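Local coordinates for protein propionate kinase (Francisella tularensis subsp. tularensis, PDB 3KHY) that probably catalyses the reversible magnesium-dependent transfer of phosphate from ATP to acetate, giving acetyl phosphate and ADP, at residues L5-G10 / I82-V87. Numbering follows the deposited sequence.
Sequences LVLNCG and IGHRVV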
# COMPACT_ATOMS: atom_id res chain seq x y z
N LEU A 5 -23.50 -29.66 4.77
CA LEU A 5 -23.76 -28.64 5.77
C LEU A 5 -22.56 -27.72 5.79
O LEU A 5 -21.44 -28.16 6.02
CB LEU A 5 -23.93 -29.27 7.16
CG LEU A 5 -24.16 -28.27 8.29
CD1 LEU A 5 -25.42 -27.45 8.01
CD2 LEU A 5 -24.26 -28.97 9.63
N VAL A 6 -22.78 -26.43 5.53
CA VAL A 6 -21.69 -25.46 5.44
C VAL A 6 -21.70 -24.53 6.64
O VAL A 6 -22.73 -23.93 6.96
CB VAL A 6 -21.78 -24.64 4.14
CG1 VAL A 6 -20.67 -23.59 4.08
CG2 VAL A 6 -21.70 -25.55 2.94
N LEU A 7 -20.56 -24.43 7.33
CA LEU A 7 -20.52 -23.67 8.57
C LEU A 7 -19.46 -22.59 8.58
O LEU A 7 -18.36 -22.77 8.05
CB LEU A 7 -20.25 -24.59 9.77
CG LEU A 7 -21.21 -25.74 10.00
CD1 LEU A 7 -20.68 -26.60 11.15
CD2 LEU A 7 -22.64 -25.22 10.30
N ASN A 8 -19.78 -21.48 9.22
CA ASN A 8 -18.76 -20.54 9.64
C ASN A 8 -18.95 -20.35 11.14
O ASN A 8 -19.87 -19.65 11.58
CB ASN A 8 -18.88 -19.21 8.89
CG ASN A 8 -17.78 -18.22 9.25
OD1 ASN A 8 -16.83 -18.56 9.95
ND2 ASN A 8 -17.92 -16.98 8.78
N CYS A 9 -18.11 -21.01 11.94
CA CYS A 9 -18.24 -20.96 13.39
C CYS A 9 -17.39 -19.85 13.97
O CYS A 9 -16.16 -19.94 13.97
CB CYS A 9 -17.83 -22.29 14.03
SG CYS A 9 -18.83 -23.71 13.54
N GLY A 10 -18.04 -18.81 14.48
CA GLY A 10 -17.34 -17.70 15.11
C GLY A 10 -17.37 -17.83 16.62
O GLY A 10 -17.93 -18.78 17.16
N ILE A 82 -19.57 -32.19 6.19
CA ILE A 82 -19.61 -30.84 6.74
C ILE A 82 -18.40 -30.03 6.25
O ILE A 82 -17.26 -30.47 6.37
CB ILE A 82 -19.59 -30.87 8.28
CG1 ILE A 82 -20.75 -31.71 8.81
CG2 ILE A 82 -19.64 -29.46 8.85
CD1 ILE A 82 -20.67 -31.97 10.29
N GLY A 83 -18.67 -28.86 5.68
CA GLY A 83 -17.60 -27.97 5.24
C GLY A 83 -17.48 -26.76 6.14
O GLY A 83 -18.47 -26.09 6.40
N HIS A 84 -16.27 -26.49 6.62
CA HIS A 84 -16.01 -25.39 7.54
C HIS A 84 -15.21 -24.31 6.85
O HIS A 84 -14.16 -24.58 6.26
CB HIS A 84 -15.18 -25.87 8.74
CG HIS A 84 -15.87 -26.91 9.57
ND1 HIS A 84 -16.58 -26.59 10.71
CD2 HIS A 84 -15.95 -28.25 9.44
CE1 HIS A 84 -17.06 -27.69 11.25
NE2 HIS A 84 -16.70 -28.72 10.49
N ARG A 85 -15.69 -23.08 6.94
CA ARG A 85 -14.87 -21.93 6.58
C ARG A 85 -13.78 -21.79 7.62
O ARG A 85 -14.04 -21.90 8.82
CB ARG A 85 -15.72 -20.66 6.55
CG ARG A 85 -14.98 -19.44 6.00
CD ARG A 85 -15.94 -18.25 5.87
NE ARG A 85 -15.41 -17.23 4.98
CZ ARG A 85 -15.94 -16.93 3.79
NH1 ARG A 85 -17.03 -17.56 3.37
NH2 ARG A 85 -15.39 -15.99 3.04
N VAL A 86 -12.55 -21.58 7.16
CA VAL A 86 -11.45 -21.22 8.03
C VAL A 86 -10.80 -19.98 7.45
O VAL A 86 -10.37 -19.98 6.30
CB VAL A 86 -10.43 -22.37 8.15
CG1 VAL A 86 -9.21 -21.91 8.94
CG2 VAL A 86 -11.08 -23.58 8.83
N VAL A 87 -10.72 -18.91 8.24
CA VAL A 87 -10.26 -17.63 7.72
C VAL A 87 -8.78 -17.60 7.35
O VAL A 87 -8.39 -16.96 6.38
CB VAL A 87 -10.63 -16.45 8.67
CG1 VAL A 87 -12.15 -16.39 8.87
CG2 VAL A 87 -9.93 -16.59 10.01
O HOH W 1 -15.91 -22.34 10.87
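L7 is gripped through both of its backbone polar atoms by the neighbouring strand: its N donates to G83 O at 2.8 Å, and its O accepts from R85 N at 2.9 Å in a nearly straight bond (174° at the hydrogen). One step earlier, G83 N donates to L5 O at 2.9 Å; together these bonds join the central strands 3-9 and 79-86 in parallel, pairing L5 with I82, V6 with G83 and L7 with H84. After the bond from R85 N, a water takes over, accepting from C9 N and donating to R85 O, and continues the link where the strands splay apart.

The side chains of L5, L7, I82 and H84 share one face of the sheet. There L7 CD1 lies 3.8 Å from I82 CG2 and equally close to H84 CE1, meeting the imidazole obliquely, and helices 59-72 and 118-131 pack against L7. On the other face V6 stands beside G83, which has no side chain to meet it.

Near the C-terminal ends the two polar side chains cross. With CG anti to its backbone N (chi1 -177°), N8 brings ND2 to 3.7 Å from R85 CD, touching the extended aliphatic chain, while the guanidinium makes salt bridges with D142, the predicted proton donor/acceptor, through NE and E372 through NH2. Parallel pairing thus brings together N8 and E372's partner R85, respectively a predicted magnesium ligand and substrate-binding residue, in a sheet of this actin-like ATPase clan member; D142 and E372, another predicted magnesium ligand, probably hold the guanidinium's orientation in the likely active site.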